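Local coordinates for probable glutamine synthetase (Pseudomonas aeruginosa, PDB 4HPP), which belongs, by name and sequence, to the glutamine synthetase family and is modelled with magnesium and glutamic acid bound, at residues 15-19 with 339-344; 272-278 with 385-389; 277-281 with 344-349; 282-288 with 388-394; 395-399 with 416-421. Residues are numbered along the deposited sequence.

Contact 1. Residues 15-19 with 339-344; sequences TDLAG and TTCPHL
The loop between strands 9-15 and 21-27 lies against the turn that leads into helix 342-358. D16 to G19 make a type I beta turn, closed by G19 N to D16 O at 2.9 Å, and G19 has positive phi (72/18). In the other segment T340 and C341 are extended, C341 takes the N-cap position, and P342 to L344 have helical angles. The closest CA pair is G19 with C341, 3.9 Å apart. G19 CA also sits 3.2 Å from T340 O; a CB built on G19 would clash with T339 O and T340 O, so the absence of a side chain lets the two segments come so near.

Within the segments, C341 SG (chi1 t) accepts from L344 N at 3.6 Å as the helix cap, and D16 OD2 takes a weak bond from A18 N at 2.8 Å. Other polar ends turn outward: D16 to R22 in a salt bridge, T339 and T340 to D337, H343 NE2 to D200.

Van der Waals contacts fill the rest. C341 CB lies 3.1 Å from D16 O, and T15 CG2 4.0 Å from C341 SG; L17 CD2 (chi1 m) makes an apolar contact with L344 CD2 (chi1 t) at 4.0 Å. T15 CB meets the H343 ring at its edge, 4.4 Å from ND1.

Here a beta-hairpin turn of the N-terminal glutamine synthetase domain docks on a capped helix N-terminus of the catalytic domain.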
# COMPACT_ATOMS: atom_id res chain seq x y z
N THR A 15 26.74 -31.10 -10.24
CA THR A 15 27.36 -30.23 -9.25
C THR A 15 28.84 -30.24 -9.59
O THR A 15 29.46 -31.30 -9.57
CB THR A 15 27.06 -30.71 -7.84
OG1 THR A 15 25.65 -30.65 -7.66
CG2 THR A 15 27.78 -29.88 -6.75
N ASP A 16 29.39 -29.08 -9.97
CA ASP A 16 30.73 -29.08 -10.54
C ASP A 16 31.75 -29.00 -9.46
O ASP A 16 31.40 -29.06 -8.28
CB ASP A 16 30.92 -28.00 -11.61
CG ASP A 16 30.80 -26.62 -11.06
OD1 ASP A 16 30.47 -25.68 -11.82
OD2 ASP A 16 31.03 -26.49 -9.85
N LEU A 17 33.01 -28.89 -9.88
CA LEU A 17 34.15 -29.07 -8.98
C LEU A 17 34.27 -27.84 -8.13
O LEU A 17 35.00 -27.79 -7.06
CB LEU A 17 35.43 -29.33 -9.76
CG LEU A 17 35.36 -30.50 -10.72
CD1 LEU A 17 36.65 -30.48 -11.51
CD2 LEU A 17 35.17 -31.81 -9.99
N ALA A 18 33.53 -26.85 -8.59
CA ALA A 18 33.44 -25.56 -7.92
C ALA A 18 32.30 -25.55 -6.84
O ALA A 18 32.04 -24.54 -6.16
CB ALA A 18 33.30 -24.44 -8.97
N GLY A 19 31.64 -26.70 -6.70
CA GLY A 19 30.58 -26.89 -5.72
C GLY A 19 29.33 -26.15 -6.10
O GLY A 19 28.46 -25.96 -5.24
N THR A 339 31.32 -24.94 0.33
CA THR A 339 31.91 -24.54 -0.95
C THR A 339 32.38 -25.79 -1.69
O THR A 339 32.76 -25.73 -2.86
CB THR A 339 33.10 -23.56 -0.81
OG1 THR A 339 34.15 -24.20 -0.10
CG2 THR A 339 32.70 -22.34 -0.07
N THR A 340 32.34 -26.94 -1.02
CA THR A 340 32.67 -28.21 -1.72
C THR A 340 31.66 -28.71 -2.72
O THR A 340 30.55 -28.21 -2.79
CB THR A 340 32.80 -29.38 -0.75
OG1 THR A 340 31.57 -29.52 -0.02
CG2 THR A 340 33.97 -29.12 0.16
N CYS A 341 32.07 -29.69 -3.52
CA CYS A 341 31.17 -30.52 -4.30
C CYS A 341 30.86 -31.84 -3.53
O CYS A 341 31.66 -32.75 -3.50
CB CYS A 341 31.75 -30.74 -5.71
SG CYS A 341 31.04 -32.19 -6.54
N PRO A 342 29.70 -31.94 -2.87
CA PRO A 342 29.43 -33.15 -2.02
C PRO A 342 30.05 -34.49 -2.50
O PRO A 342 30.68 -35.21 -1.71
CB PRO A 342 27.91 -33.22 -2.00
CG PRO A 342 27.46 -31.80 -2.17
CD PRO A 342 28.58 -30.97 -2.80
N HIS A 343 29.87 -34.82 -3.77
CA HIS A 343 30.47 -36.02 -4.42
C HIS A 343 31.93 -36.06 -4.49
O HIS A 343 32.49 -37.12 -4.29
CB HIS A 343 30.00 -36.07 -5.82
CG HIS A 343 28.53 -35.91 -5.94
ND1 HIS A 343 27.96 -34.73 -6.17
CD2 HIS A 343 27.49 -36.84 -5.82
CE1 HIS A 343 26.60 -34.89 -6.20
NE2 HIS A 343 26.33 -36.18 -6.00
N LEU A 344 32.57 -34.92 -4.81
CA LEU A 344 34.02 -34.89 -4.85
C LEU A 344 34.59 -34.99 -3.44
O LEU A 344 35.51 -35.76 -3.16
CB LEU A 344 34.53 -33.67 -5.62
CG LEU A 344 36.05 -33.47 -5.65
CD1 LEU A 344 36.67 -34.61 -6.44
CD2 LEU A 344 36.46 -32.12 -6.21

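Contact 2. Residues 272-278 with 385-389; sequences AHLPALC and QALPA
L387 and P388 form the apolar centre, set against one side of helix 261-281. L387 (chi1 m, chi2 t) brings CD2 to 3.7 Å from L274 CB and 4.0 Å from C278 SG, residues one helical turn apart. The P388 ring packs alongside: its CD is 3.8 Å from P275 CB and its CG 3.9 Å from C278 CB. P275 and L387 are the closest residues by CA, 4.8 Å apart.

The helix is kinked here, since the N atoms of 275 and 276 lack bonds to the preceding turn; L277 N to H273 O (3.1 Å) and C278 N to L274 O (3.0 Å) carry on beyond it. Against it, 385-388 runs extended, with psi between 140 and 175, and backbone bonds tie Q385 to A301 and L387 to A299.

Further out, P275 CG is 3.8 Å from A386 O and P275 CD 3.3 Å from Q385 OE1. At the outer edge Q385 (chi1 m) folds back so that its NE2 donates to A272 O at 2.8 Å, with a nearly straight angle of 165°. A276 N turns to H273 O (2.8 Å) at the kink, so A272 O lacks its usual i+4 donor and takes the Q385 side-chain amide instead.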
# COMPACT_ATOMS: atom_id res chain seq x y z
N ALA A 272 46.34 -39.63 7.57
CA ALA A 272 47.64 -39.46 6.93
C ALA A 272 47.53 -38.57 5.72
O ALA A 272 48.46 -37.79 5.41
CB ALA A 272 48.20 -40.80 6.55
N HIS A 273 46.36 -38.63 5.07
CA HIS A 273 46.08 -37.80 3.91
C HIS A 273 45.36 -36.51 4.16
O HIS A 273 45.23 -35.71 3.24
CB HIS A 273 45.32 -38.62 2.87
CG HIS A 273 46.11 -39.78 2.33
ND1 HIS A 273 47.14 -39.62 1.46
CD2 HIS A 273 46.02 -41.15 2.59
CE1 HIS A 273 47.66 -40.82 1.17
NE2 HIS A 273 46.97 -41.75 1.86
N LEU A 274 44.91 -36.26 5.38
CA LEU A 274 44.16 -35.00 5.61
C LEU A 274 44.75 -33.72 5.00
O LEU A 274 43.97 -32.91 4.48
CB LEU A 274 43.77 -34.76 7.10
CG LEU A 274 42.26 -34.88 7.36
CD1 LEU A 274 41.97 -34.90 8.84
CD2 LEU A 274 41.49 -33.76 6.68
N PRO A 275 46.09 -33.50 5.08
CA PRO A 275 46.49 -32.18 4.53
C PRO A 275 46.17 -32.04 3.05
O PRO A 275 45.98 -30.92 2.58
CB PRO A 275 48.02 -32.06 4.83
CG PRO A 275 48.24 -33.00 5.99
CD PRO A 275 47.18 -34.11 5.89
N ALA A 276 46.07 -33.16 2.34
CA ALA A 276 45.65 -33.14 0.93
C ALA A 276 44.13 -33.02 0.82
O ALA A 276 43.59 -32.34 -0.10
CB ALA A 276 46.14 -34.41 0.21
N LEU A 277 43.43 -33.73 1.72
CA LEU A 277 41.98 -33.82 1.62
C LEU A 277 41.40 -32.44 1.79
O LEU A 277 40.26 -32.17 1.35
CB LEU A 277 41.39 -34.73 2.66
CG LEU A 277 41.62 -36.22 2.53
CD1 LEU A 277 41.02 -36.94 3.76
CD2 LEU A 277 41.04 -36.71 1.23
N CYS A 278 42.19 -31.56 2.41
CA CYS A 278 41.75 -30.22 2.62
C CYS A 278 41.53 -29.43 1.33
O CYS A 278 40.66 -28.56 1.27
CB CYS A 278 42.68 -29.51 3.59
SG CYS A 278 42.48 -30.22 5.24
N GLN A 385 50.36 -34.38 11.38
CA GLN A 385 50.56 -33.16 10.51
C GLN A 385 49.61 -31.96 10.83
O GLN A 385 48.46 -32.13 11.26
CB GLN A 385 50.44 -33.51 9.01
CG GLN A 385 51.01 -34.85 8.56
CD GLN A 385 50.01 -35.68 7.73
OE1 GLN A 385 48.85 -35.81 8.11
NE2 GLN A 385 50.47 -36.25 6.61
N ALA A 386 50.10 -30.75 10.63
CA ALA A 386 49.22 -29.58 10.54
C ALA A 386 48.44 -29.61 9.19
O ALA A 386 48.98 -29.97 8.12
CB ALA A 386 50.00 -28.27 10.68
N LEU A 387 47.16 -29.24 9.26
CA LEU A 387 46.36 -28.97 8.07
C LEU A 387 46.85 -27.66 7.44
O LEU A 387 47.27 -26.75 8.15
CB LEU A 387 44.85 -28.90 8.41
CG LEU A 387 44.31 -30.17 9.11
CD1 LEU A 387 42.81 -30.16 9.34
CD2 LEU A 387 44.70 -31.44 8.40
N PRO A 388 46.85 -27.56 6.11
CA PRO A 388 47.34 -26.33 5.50
C PRO A 388 46.62 -25.06 6.01
O PRO A 388 45.65 -25.15 6.78
CB PRO A 388 47.09 -26.55 4.00
CG PRO A 388 46.17 -27.71 3.91
CD PRO A 388 46.45 -28.56 5.10
N ALA A 389 47.09 -23.89 5.58
CA ALA A 389 46.57 -22.64 6.10
C ALA A 389 46.00 -21.71 5.03
O ALA A 389 45.42 -20.70 5.36
CB ALA A 389 47.66 -21.92 6.90

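Contact 3. Residues 277-281 with 344-349; sequences LCALT and LAMAAV
Helices 261-281 and 342-358 pass each other nearly antiparallel, their short segments crossing at -159° with axes 8.9 Å apart at closest approach. All residues are helical. T281 and A345 come closest, CA to CA 5.1 Å, and one turn away L277 pairs with A348 at 6.5 Å.

A345 and A348 leave room for L277 and L280, flanked by L344 and V349. L277, with chi1 m and chi2 t, reaches straight across: its CD2 lies 3.1 Å from A348 O and 3.9 Å from A348 CB. L280 also has chi1 m, but its chi2 of 138° falls between wells; from that position its CD1 is 3.7 Å from A348 CB and its CD2 4.0 Å from L344 CD2. L344 leaves its helix sideways, and chi1 t with chi2 p brings its end back to that meeting. T281 (chi1 p) turns CG2 onto V349 CG2 at 3.9 Å, V349 being t; its OG1 is hydrogen-bonded to P335 O on strand 330-336. A345 CB sits 3.8 Å from L280 O, the helix backbone being reachable because alanine is so short.

F333 of the same strand touches L277 and T281, and L111 of helix 108-121 touches L344. This is close antiparallel helix packing over alanines, with strand 330-336 of the catalytic domain's curved sheet alongside, and the side chain of T281 about 11 Å from the bound glutamic acid.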
# COMPACT_ATOMS: atom_id res chain seq x y z
N LEU A 277 43.43 -33.73 1.72
CA LEU A 277 41.98 -33.82 1.62
C LEU A 277 41.40 -32.44 1.79
O LEU A 277 40.26 -32.17 1.35
CB LEU A 277 41.39 -34.73 2.66
CG LEU A 277 41.62 -36.22 2.53
CD1 LEU A 277 41.02 -36.94 3.76
CD2 LEU A 277 41.04 -36.71 1.23
N CYS A 278 42.19 -31.56 2.41
CA CYS A 278 41.75 -30.22 2.62
C CYS A 278 41.53 -29.43 1.33
O CYS A 278 40.66 -28.56 1.27
CB CYS A 278 42.68 -29.51 3.59
SG CYS A 278 42.48 -30.22 5.24
N ALA A 279 42.30 -29.77 0.30
CA ALA A 279 42.21 -29.11 -0.98
C ALA A 279 40.87 -29.48 -1.59
O ALA A 279 40.35 -28.75 -2.45
CB ALA A 279 43.36 -29.51 -1.91
N LEU A 280 40.33 -30.62 -1.17
CA LEU A 280 39.08 -31.14 -1.75
C LEU A 280 37.89 -31.05 -0.77
O LEU A 280 36.74 -31.15 -1.20
CB LEU A 280 39.23 -32.58 -2.29
CG LEU A 280 40.40 -32.91 -3.26
CD1 LEU A 280 41.05 -34.25 -2.94
CD2 LEU A 280 40.06 -32.85 -4.73
N THR A 281 38.13 -30.85 0.53
CA THR A 281 37.00 -30.72 1.48
C THR A 281 36.91 -29.32 2.12
O THR A 281 35.92 -29.00 2.79
CB THR A 281 37.09 -31.74 2.61
OG1 THR A 281 38.16 -31.36 3.46
CG2 THR A 281 37.33 -33.17 2.08
N LEU A 344 32.57 -34.92 -4.81
CA LEU A 344 34.02 -34.89 -4.85
C LEU A 344 34.59 -34.99 -3.44
O LEU A 344 35.51 -35.76 -3.16
CB LEU A 344 34.53 -33.67 -5.62
CG LEU A 344 36.05 -33.47 -5.65
CD1 LEU A 344 36.67 -34.61 -6.44
CD2 LEU A 344 36.46 -32.12 -6.21
N ALA A 345 34.00 -34.25 -2.52
CA ALA A 345 34.44 -34.25 -1.15
C ALA A 345 34.30 -35.63 -0.54
O ALA A 345 35.28 -36.12 0.00
CB ALA A 345 33.70 -33.21 -0.35
N MET A 346 33.12 -36.26 -0.63
CA MET A 346 32.92 -37.58 -0.00
C MET A 346 33.85 -38.62 -0.66
O MET A 346 34.57 -39.33 0.04
CB MET A 346 31.46 -37.99 -0.03
CG MET A 346 31.13 -39.46 0.26
SD MET A 346 29.35 -39.56 0.36
CE MET A 346 29.04 -41.34 0.54
N ALA A 347 33.88 -38.67 -2.00
CA ALA A 347 34.86 -39.48 -2.76
C ALA A 347 36.28 -39.34 -2.25
O ALA A 347 36.95 -40.34 -2.02
CB ALA A 347 34.84 -39.14 -4.26
N ALA A 348 36.75 -38.11 -2.08
CA ALA A 348 38.11 -37.87 -1.59
C ALA A 348 38.39 -38.50 -0.21
O ALA A 348 39.47 -39.08 0.03
CB ALA A 348 38.41 -36.39 -1.58
N VAL A 349 37.39 -38.44 0.66
CA VAL A 349 37.55 -38.92 2.03
C VAL A 349 37.56 -40.45 2.02
O VAL A 349 38.44 -41.09 2.64
CB VAL A 349 36.43 -38.37 2.97
CG1 VAL A 349 36.40 -39.10 4.32
CG2 VAL A 349 36.55 -36.86 3.12

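Contact 4. Residues 282-288 with 388-394; sequences APTAASY and PATLGDA
In the catalytic domain of this glutamine synthetase relative, the loop leaving helix 261-281 packs on the N-terminal end of helix 391-399, where T390 is the N-cap: its OG1 accepts from D393 N at 3.2 Å. P388 and A389 lead up to that cap, and 391-394 are helical.

A282 is the first residue to leave the helix (phi/psi -133/68), and its O lies 4.3 Å from L391 CD1. P283 follows, with its O 3.7 Å from the same methyl; that carbonyl is also bonded to K420 of helix 410-427. At T284 the chain is extended, and T284 N donates to S287 OG at 3.2 Å while S287 N returns to T284 O at 2.8 Å, folding the loop into a tight turn. T284 C stands 3.8 Å from L391 CD2, and A285 N comes to 3.5 Å of it, so L391 (chi1 t, chi2 p) presses its methyls onto the loop backbone. A285 and L391 are 5.3 Å apart by CA, as are Y288 and T390. Residues 285-287 have helical angles without the regular bonds.

Y288 (chi1 m, chi2 83°) supplies the largest buried area. Its CB is 3.2 Å from A389 O, T390 C lies over one ring face 3.6 Å from CD1, and CE1 is 4.1 Å from L391 CD1. At the far end of the ring, Y288 OH lies 2.8 Å from A282 O, is weakly bonded to C278 O, and touches A394 CB at 3.2 Å.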
# COMPACT_ATOMS: atom_id res chain seq x y z
N ALA A 282 37.96 -28.51 1.95
CA ALA A 282 37.90 -27.06 2.25
C ALA A 282 38.51 -26.30 1.07
O ALA A 282 39.56 -25.70 1.21
CB ALA A 282 38.63 -26.74 3.56
N PRO A 283 37.83 -26.33 -0.10
CA PRO A 283 38.47 -26.15 -1.38
C PRO A 283 38.41 -24.75 -1.88
O PRO A 283 38.73 -24.53 -3.04
CB PRO A 283 37.59 -26.98 -2.31
CG PRO A 283 36.28 -27.12 -1.60
CD PRO A 283 36.38 -26.44 -0.28
N THR A 284 37.98 -23.80 -1.07
CA THR A 284 38.01 -22.44 -1.63
C THR A 284 38.90 -21.54 -0.80
O THR A 284 39.21 -21.84 0.37
CB THR A 284 36.62 -21.77 -1.74
OG1 THR A 284 36.02 -21.71 -0.45
CG2 THR A 284 35.72 -22.53 -2.70
N ALA A 285 39.28 -20.42 -1.41
CA ALA A 285 40.13 -19.43 -0.73
C ALA A 285 39.50 -19.00 0.62
O ALA A 285 40.21 -18.92 1.64
CB ALA A 285 40.39 -18.23 -1.65
N ALA A 286 38.17 -18.78 0.64
CA ALA A 286 37.44 -18.42 1.86
C ALA A 286 37.42 -19.53 2.90
O ALA A 286 37.06 -19.27 4.06
CB ALA A 286 36.02 -17.97 1.55
N SER A 287 37.81 -20.75 2.50
CA SER A 287 37.74 -21.88 3.42
C SER A 287 38.75 -21.72 4.54
O SER A 287 38.53 -22.20 5.68
CB SER A 287 37.93 -23.20 2.69
OG SER A 287 36.80 -23.48 1.87
N TYR A 288 39.85 -21.02 4.24
CA TYR A 288 40.93 -20.91 5.21
C TYR A 288 40.75 -19.83 6.28
O TYR A 288 41.43 -19.88 7.28
CB TYR A 288 42.31 -21.03 4.55
CG TYR A 288 42.35 -22.37 3.93
CD1 TYR A 288 41.79 -22.58 2.67
CD2 TYR A 288 42.82 -23.46 4.65
CE1 TYR A 288 41.76 -23.84 2.10
CE2 TYR A 288 42.76 -24.74 4.10
CZ TYR A 288 42.23 -24.92 2.82
OH TYR A 288 42.16 -26.18 2.27
N PRO A 388 46.85 -27.56 6.11
CA PRO A 388 47.34 -26.33 5.50
C PRO A 388 46.62 -25.06 6.01
O PRO A 388 45.65 -25.15 6.78
CB PRO A 388 47.09 -26.55 4.00
CG PRO A 388 46.17 -27.71 3.91
CD PRO A 388 46.45 -28.56 5.10
N ALA A 389 47.09 -23.89 5.58
CA ALA A 389 46.57 -22.64 6.10
C ALA A 389 46.00 -21.71 5.03
O ALA A 389 45.42 -20.70 5.36
CB ALA A 389 47.66 -21.92 6.90
N THR A 390 46.20 -22.02 3.76
CA THR A 390 45.60 -21.26 2.65
C THR A 390 45.24 -22.31 1.62
O THR A 390 45.73 -23.44 1.66
CB THR A 390 46.59 -20.27 1.95
OG1 THR A 390 47.71 -21.00 1.45
CG2 THR A 390 47.08 -19.16 2.91
N LEU A 391 44.41 -21.95 0.66
CA LEU A 391 44.19 -22.83 -0.48
C LEU A 391 45.48 -23.27 -1.19
O LEU A 391 45.60 -24.47 -1.61
CB LEU A 391 43.27 -22.13 -1.47
CG LEU A 391 42.73 -23.05 -2.52
CD1 LEU A 391 42.24 -24.37 -1.91
CD2 LEU A 391 41.67 -22.24 -3.26
N GLY A 392 46.43 -22.31 -1.33
CA GLY A 392 47.73 -22.55 -2.03
C GLY A 392 48.49 -23.71 -1.41
O GLY A 392 48.82 -24.73 -2.07
N ASP A 393 48.73 -23.56 -0.11
CA ASP A 393 49.30 -24.64 0.69
C ASP A 393 48.49 -25.92 0.55
O ASP A 393 49.09 -27.00 0.51
CB ASP A 393 49.50 -24.21 2.16
CG ASP A 393 50.29 -22.88 2.27
OD1 ASP A 393 50.82 -22.42 1.21
OD2 ASP A 393 50.38 -22.28 3.38
N ALA A 394 47.16 -25.80 0.41
CA ALA A 394 46.35 -27.02 0.39
C ALA A 394 46.55 -27.68 -0.92
O ALA A 394 46.66 -28.88 -0.96
CB ALA A 394 44.88 -26.80 0.68

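Contact 5. Residues 395-399 with 416-421; sequences LDCLQ and YLAMKR
L395 is the knob here, seated in a hole made by Y416, L417, K420 and R421 of the facing helix. The two segments are helical and nearly antiparallel, crossing at -163° with axes 11.4 Å apart at closest approach, a wide gap spanned by long side chains. L395 CA and L417 CA are the nearest pair, at 7.2 Å. L395 (chi1 m, chi2 t) sets CD1 3.7 Å from K420 CB, and CD2 4.3 Å from both Y416 CE1 and L417 CD2. L417 (m, t) packs beside it, its CD2 3.8 Å from L398 CD1 and 3.6 Å from Q399 OE1. R421 forms one wall, its guanidinium face on L395 CB with NH2 3.5 Å away, while that NH2 donates to D396 OD1 at 3.3 Å, a salt bridge, and to Q399 OE1 at 3.2 Å. Inward, A279 of helix 261-281 touches L395 and L398 and takes a hydrogen bond from Y416, so helices 391-399 and 410-427 both pack on helix 261-281.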
# COMPACT_ATOMS: atom_id res chain seq x y z
N LEU A 395 46.64 -26.89 -2.00
CA LEU A 395 46.99 -27.48 -3.34
C LEU A 395 48.44 -28.01 -3.48
O LEU A 395 48.67 -29.03 -4.13
CB LEU A 395 46.70 -26.51 -4.48
CG LEU A 395 45.28 -25.95 -4.44
CD1 LEU A 395 45.16 -24.83 -5.44
CD2 LEU A 395 44.24 -27.04 -4.75
N ASP A 396 49.41 -27.30 -2.89
CA ASP A 396 50.74 -27.89 -2.71
C ASP A 396 50.55 -29.29 -2.16
O ASP A 396 50.95 -30.25 -2.82
CB ASP A 396 51.66 -27.05 -1.80
CG ASP A 396 51.85 -25.63 -2.30
OD1 ASP A 396 51.64 -25.38 -3.51
OD2 ASP A 396 52.20 -24.75 -1.49
N CYS A 397 49.88 -29.43 -1.01
CA CYS A 397 49.78 -30.74 -0.35
C CYS A 397 49.21 -31.82 -1.21
O CYS A 397 49.64 -32.96 -1.12
CB CYS A 397 48.93 -30.68 0.91
SG CYS A 397 49.46 -29.58 2.22
N LEU A 398 48.20 -31.49 -1.99
CA LEU A 398 47.52 -32.45 -2.87
C LEU A 398 48.45 -32.93 -3.97
O LEU A 398 48.40 -34.10 -4.40
CB LEU A 398 46.35 -31.76 -3.56
CG LEU A 398 45.08 -32.49 -4.00
CD1 LEU A 398 44.55 -31.76 -5.22
CD2 LEU A 398 45.13 -34.01 -4.20
N GLN A 399 49.26 -32.01 -4.47
CA GLN A 399 50.18 -32.33 -5.54
C GLN A 399 51.26 -33.34 -5.03
O GLN A 399 51.64 -34.26 -5.77
CB GLN A 399 50.74 -31.04 -6.17
CG GLN A 399 49.75 -30.25 -7.05
CD GLN A 399 50.17 -28.78 -7.28
OE1 GLN A 399 49.38 -27.95 -7.77
NE2 GLN A 399 51.40 -28.45 -6.93
N TYR A 416 40.88 -29.63 -12.04
CA TYR A 416 40.73 -29.13 -10.68
C TYR A 416 41.90 -28.27 -10.25
O TYR A 416 41.74 -27.12 -9.83
CB TYR A 416 40.55 -30.28 -9.69
CG TYR A 416 40.12 -29.79 -8.34
CD1 TYR A 416 41.06 -29.47 -7.35
CD2 TYR A 416 38.78 -29.56 -8.05
CE1 TYR A 416 40.66 -28.98 -6.11
CE2 TYR A 416 38.38 -29.07 -6.82
CZ TYR A 416 39.31 -28.80 -5.85
OH TYR A 416 38.91 -28.32 -4.64
N LEU A 417 43.08 -28.86 -10.36
CA LEU A 417 44.30 -28.16 -9.96
C LEU A 417 44.52 -26.86 -10.69
O LEU A 417 45.00 -25.89 -10.11
CB LEU A 417 45.50 -29.06 -10.23
CG LEU A 417 45.91 -30.09 -9.19
CD1 LEU A 417 47.19 -30.73 -9.68
CD2 LEU A 417 46.10 -29.49 -7.79
N ALA A 418 44.16 -26.83 -11.96
CA ALA A 418 44.28 -25.59 -12.73
C ALA A 418 43.19 -24.60 -12.39
O ALA A 418 43.47 -23.38 -12.17
CB ALA A 418 44.26 -25.88 -14.20
N MET A 419 41.96 -25.11 -12.30
CA MET A 419 40.86 -24.23 -11.97
C MET A 419 41.06 -23.52 -10.62
O MET A 419 40.61 -22.40 -10.44
CB MET A 419 39.52 -24.96 -11.99
CG MET A 419 38.39 -24.03 -11.57
SD MET A 419 38.00 -24.07 -9.82
CE MET A 419 37.11 -25.65 -9.78
N LYS A 420 41.73 -24.16 -9.67
CA LYS A 420 41.84 -23.56 -8.33
C LYS A 420 42.98 -22.52 -8.22
O LYS A 420 42.82 -21.46 -7.59
CB LYS A 420 41.99 -24.66 -7.27
CG LYS A 420 40.75 -25.45 -6.91
CD LYS A 420 39.73 -24.58 -6.17
CE LYS A 420 38.38 -25.30 -6.09
NZ LYS A 420 37.44 -24.35 -5.46
N ARG A 421 44.12 -22.82 -8.84
CA ARG A 421 45.18 -21.82 -9.03
C ARG A 421 44.56 -20.52 -9.52
O ARG A 421 44.88 -19.37 -9.02
CB ARG A 421 46.18 -22.31 -10.11
CG ARG A 421 47.15 -23.39 -9.66
CD ARG A 421 47.88 -22.97 -8.37
NE ARG A 421 48.53 -24.14 -7.75
CZ ARG A 421 49.01 -24.17 -6.51
NH1 ARG A 421 48.93 -23.10 -5.74
NH2 ARG A 421 49.58 -25.28 -6.06

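Overall arrangement
Contacts 1 and 3 are the wholly buried ones, their centres about 6 and 9 Å from the centre of the chain, and share L344 of helix 342-358; the centres of contacts 2, 4 and 5 lie 16 to 19 Å out. Contact 1 alone joins the two family domains. Helix 261-281 serves contacts 2 and 3, and its exit loop enters contact 4; helix 391-399 links contacts 4 and 5. Contacts 3 and 4 rely on packing between their segments, whereas contacts 2 and 5 add side-chain polar bonds at their more exposed edges. Y416 ties contact 5 to contact 3, its OH 2.7 Å from A279 O, and K420 NZ reaches P283 O of contact 4 at 2.7 Å.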